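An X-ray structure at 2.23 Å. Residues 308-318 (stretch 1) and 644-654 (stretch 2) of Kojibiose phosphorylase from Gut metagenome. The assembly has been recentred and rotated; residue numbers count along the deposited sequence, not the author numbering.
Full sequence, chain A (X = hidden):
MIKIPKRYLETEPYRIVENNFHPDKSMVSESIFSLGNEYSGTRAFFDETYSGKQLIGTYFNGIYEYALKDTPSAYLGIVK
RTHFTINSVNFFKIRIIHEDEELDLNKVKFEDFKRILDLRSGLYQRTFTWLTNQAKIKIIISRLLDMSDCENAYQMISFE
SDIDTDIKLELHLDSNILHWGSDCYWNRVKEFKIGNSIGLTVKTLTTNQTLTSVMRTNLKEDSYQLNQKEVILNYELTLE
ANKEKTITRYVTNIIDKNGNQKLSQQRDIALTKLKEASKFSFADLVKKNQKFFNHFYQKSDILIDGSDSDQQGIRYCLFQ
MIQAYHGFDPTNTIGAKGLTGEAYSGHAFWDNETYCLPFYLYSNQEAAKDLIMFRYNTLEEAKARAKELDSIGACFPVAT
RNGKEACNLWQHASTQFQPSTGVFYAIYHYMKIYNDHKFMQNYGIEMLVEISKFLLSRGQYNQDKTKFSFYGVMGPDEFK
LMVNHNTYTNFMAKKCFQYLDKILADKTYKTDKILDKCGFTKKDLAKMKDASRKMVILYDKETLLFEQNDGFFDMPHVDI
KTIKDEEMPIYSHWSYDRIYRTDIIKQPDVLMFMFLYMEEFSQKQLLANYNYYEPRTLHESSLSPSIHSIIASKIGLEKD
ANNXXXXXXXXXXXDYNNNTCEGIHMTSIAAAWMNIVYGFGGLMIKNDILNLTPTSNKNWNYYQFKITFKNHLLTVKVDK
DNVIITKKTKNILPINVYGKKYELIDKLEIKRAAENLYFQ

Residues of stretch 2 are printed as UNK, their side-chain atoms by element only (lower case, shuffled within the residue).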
# COMPACT_ATOMS: atom_id res chain seq x y z
N ASP A 308 46.63 4.82 1.97
CA ASP A 308 46.36 5.49 3.27
C ASP A 308 44.85 5.63 3.42
O ASP A 308 44.35 5.50 4.56
CB ASP A 308 47.06 6.84 3.36
CG ASP A 308 48.58 6.74 3.31
OD1 ASP A 308 49.13 5.70 3.74
OD2 ASP A 308 49.20 7.72 2.88
N SER A 309 44.17 5.88 2.31
CA SER A 309 42.70 6.07 2.24
C SER A 309 42.00 4.77 2.65
O SER A 309 41.05 4.81 3.48
CB SER A 309 42.30 6.51 0.87
OG SER A 309 40.89 6.41 0.74
N ASP A 310 42.47 3.63 2.15
CA ASP A 310 41.85 2.32 2.48
C ASP A 310 42.28 1.91 3.89
O ASP A 310 41.50 1.28 4.59
CB ASP A 310 42.15 1.27 1.42
CG ASP A 310 41.24 1.32 0.21
OD1 ASP A 310 40.11 1.81 0.35
OD2 ASP A 310 41.65 0.82 -0.85
N GLN A 311 43.50 2.24 4.29
CA GLN A 311 43.98 1.87 5.65
C GLN A 311 43.09 2.58 6.67
O GLN A 311 42.66 1.93 7.63
CB GLN A 311 45.47 2.19 5.84
CG GLN A 311 45.93 1.94 7.27
CD GLN A 311 45.88 0.48 7.65
OE1 GLN A 311 46.88 -0.22 7.53
NE2 GLN A 311 44.72 -0.00 8.10
N GLN A 312 42.83 3.88 6.48
CA GLN A 312 41.94 4.66 7.38
C GLN A 312 40.55 4.04 7.32
O GLN A 312 39.98 3.80 8.38
CB GLN A 312 41.87 6.14 7.01
CG GLN A 312 40.93 6.94 7.90
CD GLN A 312 40.95 8.40 7.51
OE1 GLN A 312 40.82 8.73 6.33
NE2 GLN A 312 41.14 9.29 8.49
N GLY A 313 40.02 3.82 6.12
CA GLY A 313 38.65 3.30 5.94
C GLY A 313 38.47 1.99 6.68
O GLY A 313 37.54 1.91 7.56
N ILE A 314 39.28 0.98 6.37
CA ILE A 314 39.06 -0.36 6.98
C ILE A 314 39.12 -0.24 8.52
O ILE A 314 38.34 -0.94 9.20
CB ILE A 314 40.02 -1.44 6.46
CG1 ILE A 314 39.53 -2.82 6.89
CG2 ILE A 314 41.46 -1.21 6.88
CD1 ILE A 314 38.08 -3.08 6.56
N ARG A 315 40.03 0.56 9.06
CA ARG A 315 40.18 0.64 10.53
C ARG A 315 38.98 1.40 11.09
O ARG A 315 38.45 1.01 12.14
CB ARG A 315 41.55 1.22 10.89
CG ARG A 315 41.90 0.89 12.34
CD ARG A 315 43.30 1.31 12.67
NE ARG A 315 44.27 0.30 12.30
CZ ARG A 315 45.32 0.47 11.52
NH1 ARG A 315 45.57 1.64 10.94
NH2 ARG A 315 46.12 -0.56 11.31
N TYR A 316 38.48 2.39 10.34
CA TYR A 316 37.24 3.08 10.74
C TYR A 316 36.11 2.04 10.81
O TYR A 316 35.35 2.03 11.82
CB TYR A 316 36.93 4.26 9.80
CG TYR A 316 35.62 4.92 10.13
CD1 TYR A 316 35.50 5.78 11.21
CD2 TYR A 316 34.48 4.64 9.40
CE1 TYR A 316 34.29 6.36 11.54
CE2 TYR A 316 33.27 5.23 9.70
CZ TYR A 316 33.17 6.08 10.78
OH TYR A 316 31.96 6.62 11.08
N CYS A 317 35.96 1.22 9.75
CA CYS A 317 34.91 0.17 9.65
C CYS A 317 35.02 -0.81 10.83
O CYS A 317 34.00 -1.07 11.49
CB CYS A 317 34.98 -0.59 8.33
SG CYS A 317 34.53 0.42 6.89
N LEU A 318 36.21 -1.33 11.12
CA LEU A 318 36.42 -2.23 12.27
C LEU A 318 36.00 -1.50 13.57
O LEU A 318 35.33 -2.12 14.43
CB LEU A 318 37.86 -2.73 12.33
CG LEU A 318 38.31 -3.53 11.10
CD1 LEU A 318 39.65 -4.19 11.34
CD2 LEU A 318 37.28 -4.57 10.69
N UNK A 644 34.36 -3.98 -8.09
CA UNK A 644 33.27 -4.15 -7.09
C UNK A 644 33.77 -3.79 -5.68
O UNK A 644 32.94 -3.22 -4.86
c UNK A 644 29.61 -5.07 -9.33
c UNK A 644 32.68 -5.56 -7.13
c UNK A 644 30.55 -4.92 -8.32
c UNK A 644 31.78 -6.80 -9.15
c UNK A 644 31.66 -5.77 -8.23
c UNK A 644 30.84 -6.96 -10.17
c UNK A 644 29.74 -6.10 -10.24
N UNK A 645 35.03 -4.07 -5.35
CA UNK A 645 35.59 -3.59 -4.07
C UNK A 645 35.50 -2.07 -4.05
O UNK A 645 34.88 -1.57 -3.13
c UNK A 645 37.20 -4.23 -1.31
c UNK A 645 38.81 -2.01 -1.16
c UNK A 645 37.53 -3.57 -2.48
c UNK A 645 37.66 -3.80 -0.08
c UNK A 645 38.47 -2.69 -0.01
c UNK A 645 38.34 -2.44 -2.38
c UNK A 645 37.02 -4.04 -3.81
N UNK A 646 36.07 -1.39 -5.05
CA UNK A 646 36.04 0.08 -5.23
C UNK A 646 36.19 0.84 -3.92
O UNK A 646 37.23 0.70 -3.28
N UNK A 647 35.16 1.58 -3.52
CA UNK A 647 35.18 2.48 -2.33
C UNK A 647 34.56 1.80 -1.10
O UNK A 647 34.02 2.50 -0.24
c UNK A 647 30.74 3.33 -3.13
c UNK A 647 31.99 3.48 -2.54
c UNK A 647 34.47 3.80 -2.67
c UNK A 647 30.63 3.31 -4.50
c UNK A 647 33.00 3.62 -4.70
c UNK A 647 33.12 3.63 -3.31
c UNK A 647 31.76 3.46 -5.29
N UNK A 648 34.68 0.48 -0.99
CA UNK A 648 34.06 -0.33 0.09
C UNK A 648 34.39 0.24 1.48
O UNK A 648 33.50 0.20 2.31
c UNK A 648 34.52 -1.76 -0.01
N UNK A 649 35.61 0.74 1.73
CA UNK A 649 36.04 1.23 3.07
C UNK A 649 35.64 2.69 3.30
O UNK A 649 35.82 3.14 4.47
o UNK A 649 38.25 2.08 2.55
c UNK A 649 37.55 1.08 3.31
c UNK A 649 38.06 -0.30 2.95
N UNK A 650 35.10 3.38 2.27
CA UNK A 650 34.91 4.86 2.25
C UNK A 650 33.43 5.26 2.12
O UNK A 650 33.17 6.47 2.03
c UNK A 650 35.68 5.47 1.07
c UNK A 650 38.46 7.73 3.34
c UNK A 650 37.90 5.59 2.27
n UNK A 650 39.41 7.14 4.06
c UNK A 650 37.16 5.14 1.02
n UNK A 650 37.75 7.02 2.49
n UNK A 650 38.21 9.03 3.47
N UNK A 651 32.49 4.33 2.10
CA UNK A 651 31.10 4.70 1.74
C UNK A 651 30.61 5.80 2.68
O UNK A 651 30.05 6.79 2.16
c UNK A 651 28.37 2.56 0.29
c UNK A 651 27.76 3.98 2.24
c UNK A 651 30.19 3.47 1.76
c UNK A 651 28.80 3.73 1.15
N UNK A 652 30.80 5.65 4.00
CA UNK A 652 30.38 6.69 4.99
C UNK A 652 31.40 7.86 5.05
O UNK A 652 30.96 9.04 5.00
c UNK A 652 30.12 6.06 6.35
o UNK A 652 28.93 4.05 6.62
o UNK A 652 27.81 5.78 5.88
c UNK A 652 28.86 5.23 6.30
N UNK A 653 32.70 7.60 5.17
CA UNK A 653 33.67 8.72 5.36
C UNK A 653 33.52 9.75 4.24
O UNK A 653 33.59 10.97 4.53
c UNK A 653 36.80 6.74 6.50
c UNK A 653 35.41 8.20 7.92
c UNK A 653 35.44 7.35 6.65
c UNK A 653 35.10 8.17 5.41
N UNK A 654 33.36 9.30 2.99
CA UNK A 654 33.27 10.21 1.82
C UNK A 654 31.82 10.24 1.29
O UNK A 654 31.65 10.77 0.16
c UNK A 654 34.29 9.80 0.74
c UNK A 654 35.73 9.66 1.24
o UNK A 654 36.15 10.44 2.11
o UNK A 654 36.43 8.75 0.75
O HOH W 1 37.50 1.09 -0.28
O HOH W 2 40.00 10.75 4.81

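Position 644 carries one carbon followed by a ring of six carbons, with no polar atom, and lies far from stretch 1. An all-carbon six-membered ring on a single methylene makes it Phe644, in a helix that begins earlier in the chain.

Position 645 has the same make-up, one carbon and then a six-carbon ring, but here the CA-to-CB bond points toward stretch 1, and a ring carbon lies 4.0 Å from OD2 of Asp310. It is Phe645; the ring carbon is CE2, and OD2 of Asp310 meets the ring at its edge, near the ring plane.

Position 646 has no side-chain atoms and is therefore Gly646. Its phi is positive, a conformation that favours glycine, and it follows Phe645 in the type II' turn that ends at position 648.

At position 647 a single carbon again leads to a six-carbon ring. This is Phe647, whose CA-to-CB bond points sideways and whose ring makes no contact with stretch 1.

Position 648 bears one carbon alone, as in Ala648. Its N donates to O of Phe645 at 3.0 Å, closing the turn.

Position 649 shows a CB carrying one oxygen and one carbon. The oxygen lies 2.9 Å from OD1 of Asp310, a carboxylate oxygen, and the branching at CB identifies Thr649. OG1 donates a hydrogen bond to that OD1, while CB packs 3.5 Å from N of Ile314.

Position 650 extends through three carbons and a nitrogen to a carbon carrying two further nitrogens, a guanidinium. One of these terminal nitrogens lies 2.9 Å from O of Ser309 and 3.1 Å from OE1 of Gln312. The residue is Arg650, and both contacts are hydrogen bonds donated by NH1; OG of Ser309 lies over one face of the group.

Position 651 has four carbons, forked at the second, and is out of reach of stretch 1. It is Leu651.

Position 652 has two carbons, the second bearing two oxygens, the short carboxylate of Asp652. Its CA-to-CB bond points toward stretch 1, but the side chain does not touch it, and both oxygens are hydrogen-bonded elsewhere in the structure.

Position 653 repeats the four-carbon fork, with its CA-to-CB bond pointing toward stretch 1 and its carbons near Gly313 and Tyr316. As Leu653 it places CD2 over the Tyr316 ring, 3.8 Å from the centroid and 6° off the normal, a CH-pi contact.

Position 654 again has two carbons and two oxygens. Asp654 makes no contact with stretch 1, but its OD2 forms a salt bridge with NE of Arg650 at 2.8 Å, and its OD1 accepts from NH2 of Arg650 at 2.8 Å.

The contact depends on close approach at Gly313, whose CA lies 4.4 Å from CA of Thr649 and 3.2 Å from its O. An ideal CB on Gly313 would fall 2.2 Å from OG1 of Thr649, a clash. Around this point, Asp310 receives the threonine hydroxyl, and water 1 donates to both OD1 of Asp310 and O of Gly646 while accepting from N of Thr649. Asp654 holds the guanidinium through NE and NH2, leaving NH1 to bind the helix, and Leu653 adds apolar packing against Tyr316.

Stretch 2, residues 644-654: FFGFATRLDLD
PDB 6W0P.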